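Local coordinates for protein dihydrodipicolinate synthase (PDB 3E96) that probably catalyses the condensation of pyruvate with aspartate semialdehyde to 4-hydroxy-tetrahydrodipicolinate, at residues B[18-23]-B[263-268]; B[40-45]-B[215-220]. All blocks are in the same frame, centred on the assembly; numbering follows the deposited sequence.

Contact 1: B[18-23]-B[263-268]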
loop_
_atom_site.group_PDB
_atom_site.type_symbol
_atom_site.label_atom_id
_atom_site.label_comp_id
_atom_site.label_asym_id
_atom_site.label_seq_id
_atom_site.Cartn_x
_atom_site.Cartn_y
_atom_site.Cartn_z
ATOM N N ILE B 18 -6.476 15.690 -10.483
ATOM C CA ILE B 18 -6.565 14.241 -10.327
ATOM C C ILE B 18 -8.041 13.896 -10.363
ATOM O O ILE B 18 -8.768 14.150 -9.405
ATOM C CB ILE B 18 -5.996 13.768 -8.970
ATOM C CG1 ILE B 18 -4.742 14.573 -8.602
ATOM C CG2 ILE B 18 -5.683 12.275 -9.044
ATOM C CD1 ILE B 18 -3.627 14.508 -9.614
ATOM N N PRO B 19 -8.499 13.282 -11.459
ATOM C CA PRO B 19 -9.908 12.920 -11.606
ATOM C C PRO B 19 -10.340 11.719 -10.791
ATOM O O PRO B 19 -9.557 10.804 -10.547
ATOM C CB PRO B 19 -10.025 12.643 -13.098
ATOM C CG PRO B 19 -8.715 11.931 -13.372
ATOM C CD PRO B 19 -7.701 12.769 -12.591
ATOM N N ILE B 20 -11.597 11.737 -10.366
ATOM C CA ILE B 20 -12.151 10.606 -9.643
ATOM C C ILE B 20 -12.499 9.577 -10.714
ATOM O O ILE B 20 -12.546 9.900 -11.906
ATOM C CB ILE B 20 -13.479 10.956 -8.944
ATOM C CG1 ILE B 20 -14.456 11.534 -9.978
ATOM C CG2 ILE B 20 -13.241 11.916 -7.806
ATOM C CD1 ILE B 20 -15.926 11.420 -9.587
ATOM N N THR B 21 -12.727 8.339 -10.289
ATOM C CA THR B 21 -13.168 7.291 -11.198
ATOM C C THR B 21 -14.582 6.994 -10.700
ATOM O O THR B 21 -14.768 6.371 -9.652
ATOM C CB THR B 21 -12.329 6.002 -11.090
ATOM O OG1 THR B 21 -10.957 6.290 -11.389
ATOM C CG2 THR B 21 -12.846 4.957 -12.083
ATOM N N PRO B 22 -15.605 7.470 -11.430
ATOM C CA PRO B 22 -16.994 7.233 -11.020
ATOM C C PRO B 22 -17.322 5.745 -10.982
ATOM O O PRO B 22 -17.088 5.037 -11.959
ATOM C CB PRO B 22 -17.806 7.961 -12.097
ATOM C CG PRO B 22 -16.864 9.030 -12.581
ATOM C CD PRO B 22 -15.549 8.300 -12.644
ATOM N N PHE B 23 -17.854 5.271 -9.857
ATOM C CA PHE B 23 -18.228 3.864 -9.730
ATOM C C PHE B 23 -19.724 3.782 -9.456
ATOM O O PHE B 23 -20.255 4.560 -8.662
ATOM C CB PHE B 23 -17.489 3.184 -8.571
ATOM C CG PHE B 23 -15.998 3.130 -8.731
ATOM C CD1 PHE B 23 -15.422 2.554 -9.856
ATOM C CD2 PHE B 23 -15.165 3.614 -7.720
ATOM C CE1 PHE B 23 -14.034 2.455 -9.975
ATOM C CE2 PHE B 23 -13.780 3.521 -7.828
ATOM C CZ PHE B 23 -13.211 2.941 -8.957
ATOM N N VAL B 263 -15.581 12.112 0.291
ATOM C CA VAL B 263 -16.111 13.459 0.543
ATOM C C VAL B 263 -16.310 14.176 -0.797
ATOM O O VAL B 263 -17.317 14.865 -1.007
ATOM C CB VAL B 263 -15.154 14.301 1.428
ATOM C CG1 VAL B 263 -15.574 15.774 1.410
ATOM C CG2 VAL B 263 -15.180 13.776 2.859
ATOM N N ILE B 264 -15.347 14.014 -1.702
ATOM C CA ILE B 264 -15.440 14.631 -3.021
ATOM C C ILE B 264 -16.666 14.102 -3.775
ATOM O O ILE B 264 -17.449 14.878 -4.340
ATOM C CB ILE B 264 -14.172 14.344 -3.868
ATOM C CG1 ILE B 264 -12.985 15.129 -3.310
ATOM C CG2 ILE B 264 -14.407 14.728 -5.326
ATOM C CD1 ILE B 264 -11.677 14.861 -4.030
ATOM N N LYS B 265 -16.837 12.784 -3.775
ATOM C CA LYS B 265 -17.961 12.174 -4.480
ATOM C C LYS B 265 -19.333 12.535 -3.931
ATOM O O LYS B 265 -20.266 12.780 -4.701
ATOM C CB LYS B 265 -17.794 10.651 -4.529
ATOM C CG LYS B 265 -16.686 10.207 -5.488
ATOM C CD LYS B 265 -16.663 8.699 -5.713
ATOM C CE LYS B 265 -15.623 8.333 -6.772
ATOM N NZ LYS B 265 -15.440 6.853 -6.925
ATOM N N GLU B 266 -19.474 12.577 -2.614
ATOM C CA GLU B 266 -20.775 12.921 -2.053
ATOM C C GLU B 266 -21.044 14.416 -2.206
ATOM O O GLU B 266 -22.197 14.836 -2.308
ATOM C CB GLU B 266 -20.869 12.464 -0.597
ATOM C CG GLU B 266 -20.890 10.942 -0.497
ATOM C CD GLU B 266 -21.477 10.417 0.795
ATOM O OE1 GLU B 266 -22.255 11.148 1.449
ATOM O OE2 GLU B 266 -21.175 9.256 1.145
ATOM N N ALA B 267 -19.984 15.216 -2.256
ATOM C CA ALA B 267 -20.137 16.655 -2.451
ATOM C C ALA B 267 -20.578 16.897 -3.901
ATOM O O ALA B 267 -21.479 17.706 -4.160
ATOM C CB ALA B 267 -18.819 17.369 -2.177
ATOM N N MET B 268 -19.942 16.192 -4.838
ATOM C CA MET B 268 -20.276 16.312 -6.262
ATOM C C MET B 268 -21.745 15.945 -6.487
ATOM O O MET B 268 -22.468 16.650 -7.199
ATOM C CB MET B 268 -19.391 15.388 -7.126
ATOM C CG MET B 268 -17.903 15.772 -7.200
ATOM S SD MET B 268 -16.857 14.616 -8.148
ATOM C CE MET B 268 -16.641 13.351 -7.013
HETATM O O HOH W 1 -12.281 7.999 -7.518
#
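The Phe23 ring and the ammonium of Lys265 meet obliquely, NZ lying 3.3 Å from Phe23 CD2 and farther from Phe23 CE2 and Phe23 CG. One face of the ring is taken by the carbonyl oxygen of Thr21, which sits 3.3 Å above the plane and over its centre. The same oxygen receives the hydrogen bond that crosses the contact, Lys265 NZ to Thr21 O at 2.8 Å. NZ stands above the carbonyl plane, 39° out of it, with a C=O...N angle of 140°. Beyond CG the lysine chain is fully extended, which carries NZ from the helix across to the loop and lays CE 4.0 Å from Ile20 CB. In this TIM barrel, residues 18-23 follow the first strand, 15-17, and helix 262-270, which comes later in the chain than the eighth strand, packs on them. NZ also forms a salt bridge with Glu58 and a hydrogen bond to Val277 O, which probably balances its charge in this buried place. A water accepts from Thr21 N at 2.8 Å and, weakly, from Lys265 NZ; Thr21 OG1 turns elsewhere, to Glu70 and Ser57. The rest of the contact is apolar. Ile20 and Met268 reach toward each other tip to tip, CD1 of Ile20 only 3.3 Å from CE of Met268, closer than two methyl groups normally come. Ile20 and Ile264 run antiparallel past one another, their CG2 atoms 3.9 Å apart, and Ile264 also lies near Thr56, a predicted pyruvate-binding residue.

Contact 2: B[40-45]-B[215-220]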
loop_
_atom_site.group_PDB
_atom_site.type_symbol
_atom_site.label_atom_id
_atom_site.label_comp_id
_atom_site.label_asym_id
_atom_site.label_seq_id
_atom_site.Cartn_x
_atom_site.Cartn_y
_atom_site.Cartn_z
ATOM N N ASP B 40 -14.180 16.425 -18.719
ATOM C CA ASP B 40 -14.592 17.682 -19.347
ATOM C C ASP B 40 -14.638 18.829 -18.344
ATOM O O ASP B 40 -14.127 19.913 -18.613
ATOM C CB ASP B 40 -15.973 17.552 -20.012
ATOM C CG ASP B 40 -15.952 16.675 -21.252
ATOM O OD1 ASP B 40 -14.877 16.534 -21.876
ATOM O OD2 ASP B 40 -17.026 16.142 -21.615
ATOM N N ARG B 41 -15.250 18.600 -17.187
ATOM C CA ARG B 41 -15.339 19.651 -16.176
ATOM C C ARG B 41 -13.953 20.151 -15.794
ATOM O O ARG B 41 -13.739 21.348 -15.595
ATOM C CB ARG B 41 -16.057 19.141 -14.926
ATOM C CG ARG B 41 -16.235 20.213 -13.857
ATOM C CD ARG B 41 -17.021 19.702 -12.662
ATOM N NE ARG B 41 -18.351 19.245 -13.047
ATOM C CZ ARG B 41 -18.714 17.969 -13.114
ATOM N NH1 ARG B 41 -17.849 17.010 -12.814
ATOM N NH2 ARG B 41 -19.948 17.653 -13.489
ATOM N N ILE B 42 -13.007 19.226 -15.698
ATOM C CA ILE B 42 -11.644 19.580 -15.333
ATOM C C ILE B 42 -10.907 20.362 -16.420
ATOM O O ILE B 42 -10.503 21.507 -16.203
ATOM C CB ILE B 42 -10.827 18.309 -14.978
ATOM C CG1 ILE B 42 -11.372 17.702 -13.681
ATOM C CG2 ILE B 42 -9.339 18.647 -14.857
ATOM C CD1 ILE B 42 -10.748 16.370 -13.296
ATOM N N VAL B 43 -10.749 19.754 -17.589
ATOM C CA VAL B 43 -10.011 20.386 -18.676
ATOM C C VAL B 43 -10.679 21.563 -19.370
ATOM O O VAL B 43 -9.995 22.389 -19.969
ATOM C CB VAL B 43 -9.603 19.347 -19.741
ATOM C CG1 VAL B 43 -8.766 18.250 -19.093
ATOM C CG2 VAL B 43 -10.834 18.769 -20.405
ATOM N N ASP B 44 -12.002 21.653 -19.296
ATOM C CA ASP B 44 -12.702 22.763 -19.933
ATOM C C ASP B 44 -12.793 23.976 -19.026
ATOM O O ASP B 44 -13.384 24.993 -19.399
ATOM C CB ASP B 44 -14.115 22.355 -20.359
ATOM C CG ASP B 44 -14.119 21.483 -21.595
ATOM O OD1 ASP B 44 -13.299 21.745 -22.501
ATOM O OD2 ASP B 44 -14.946 20.548 -21.672
ATOM N N ASN B 45 -12.210 23.879 -17.835
ATOM C CA ASN B 45 -12.261 24.995 -16.903
ATOM C C ASN B 45 -10.914 25.498 -16.399
ATOM O O ASN B 45 -10.790 25.891 -15.240
ATOM C CB ASN B 45 -13.159 24.653 -15.712
ATOM C CG ASN B 45 -14.615 24.529 -16.106
ATOM O OD1 ASN B 45 -15.126 23.429 -16.321
ATOM N ND2 ASN B 45 -15.293 25.669 -16.218
ATOM N N LEU B 215 -9.935 18.952 -5.686
ATOM C CA LEU B 215 -11.011 19.932 -5.683
ATOM C C LEU B 215 -11.509 20.231 -7.101
ATOM O O LEU B 215 -12.684 20.553 -7.294
ATOM C CB LEU B 215 -10.529 21.228 -5.012
ATOM C CG LEU B 215 -11.485 22.426 -4.951
ATOM C CD1 LEU B 215 -12.750 22.038 -4.205
ATOM C CD2 LEU B 215 -10.800 23.590 -4.247
ATOM N N VAL B 216 -10.628 20.114 -8.092
ATOM C CA VAL B 216 -11.017 20.390 -9.476
ATOM C C VAL B 216 -12.156 19.498 -9.972
ATOM O O VAL B 216 -12.812 19.827 -10.960
ATOM C CB VAL B 216 -9.827 20.249 -10.456
ATOM C CG1 VAL B 216 -8.763 21.296 -10.139
ATOM C CG2 VAL B 216 -9.245 18.850 -10.376
ATOM N N ASN B 217 -12.391 18.374 -9.294
ATOM C CA ASN B 217 -13.472 17.477 -9.699
ATOM C C ASN B 217 -14.846 18.121 -9.565
ATOM O O ASN B 217 -15.782 17.732 -10.260
ATOM C CB ASN B 217 -13.455 16.182 -8.881
ATOM C CG ASN B 217 -12.337 15.246 -9.295
ATOM O OD1 ASN B 217 -11.292 15.170 -8.638
ATOM N ND2 ASN B 217 -12.545 14.538 -10.393
ATOM N N LEU B 218 -14.974 19.093 -8.664
ATOM C CA LEU B 218 -16.253 19.763 -8.475
ATOM C C LEU B 218 -16.199 21.273 -8.682
ATOM O O LEU B 218 -17.146 21.857 -9.209
ATOM C CB LEU B 218 -16.822 19.472 -7.079
ATOM C CG LEU B 218 -15.971 19.798 -5.844
ATOM C CD1 LEU B 218 -16.879 19.996 -4.635
ATOM C CD2 LEU B 218 -14.966 18.668 -5.595
ATOM N N LEU B 219 -15.094 21.898 -8.282
ATOM C CA LEU B 219 -14.949 23.350 -8.388
ATOM C C LEU B 219 -13.571 23.760 -8.896
ATOM O O LEU B 219 -12.786 24.368 -8.169
ATOM C CB LEU B 219 -15.193 23.978 -7.014
ATOM C CG LEU B 219 -16.567 23.683 -6.404
ATOM C CD1 LEU B 219 -16.565 23.957 -4.908
ATOM C CD2 LEU B 219 -17.610 24.535 -7.113
ATOM N N PRO B 220 -13.269 23.454 -10.165
ATOM C CA PRO B 220 -11.970 23.798 -10.746
ATOM C C PRO B 220 -11.611 25.282 -10.710
ATOM O O PRO B 220 -10.434 25.631 -10.657
ATOM C CB PRO B 220 -12.071 23.246 -12.168
ATOM C CG PRO B 220 -13.537 23.330 -12.464
ATOM C CD PRO B 220 -14.158 22.853 -11.175
#
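Arg41 leans from helix 32-43 over the 3-10 turn at residues 215-217, joining the first helix of a TIM barrel to the loop that follows its eighth strand, 210-213. This is the seam where the last unit of the barrel closes against the first. From CB, which points toward the turn, CG stands anti to the backbone N (chi1 -177°) and comes within 4.3 Å of Pro220 CD. CD then rests 3.3 Å from the carbonyl oxygen of Asn217, with Leu218 O somewhat farther away. At chi3 (-59°) the chain bends, and NE and CZ both lie about 4.1 Å from Asn217 O. At the tip, NH1 donates to Asn217 O in a weak hydrogen bond of 3.4 Å, bent to 134° at the hydrogen; the oxygen lies oblique to the guanidinium. Gln273 touches the arginine side chain and also donates to Leu218 O.

One residue on, Ile42 supplies the buried apolar part. Its CG1 approaches Val216 O at 3.7 Å, while CG1 and CD1 both pack on Val216 CG2, the two side chains crossing at about a right angle. Ile42 and Asn217 lie alongside each other with the same heading. Asn217 also touches Ile264 and Met268 of helix 262-270, and it lies close to Thr56, predicted to bind pyruvate. Within the turn, Leu215 O takes hydrogen bonds from both Leu218 N and Leu219 N. Asn45, exposed just past the helix, meets the buried Pro220, whose CG faces both Arg41 O (3.7 Å) and Asn45 CB (3.5 Å).

Overall arrangement
Contacts 1 and 2 lie side by side, their centres 11 Å apart, where the beginning of the barrel meets its end. Both are largely buried, but contact 2 reaches the surface at Asn45, whereas every touching residue of contact 1 is enclosed. Contact 1 sets a loop against a helix and combines a buried, charge-paired lysine with close apolar packing; contact 2 sets a helix against a turn and relies on aliphatic and proline packing, with only one weak arginine bond. They touch directly: the Asn217 side chain lies against residues 18-20, and Pro19 CB lies 3.8 Å from Ile42 CD1.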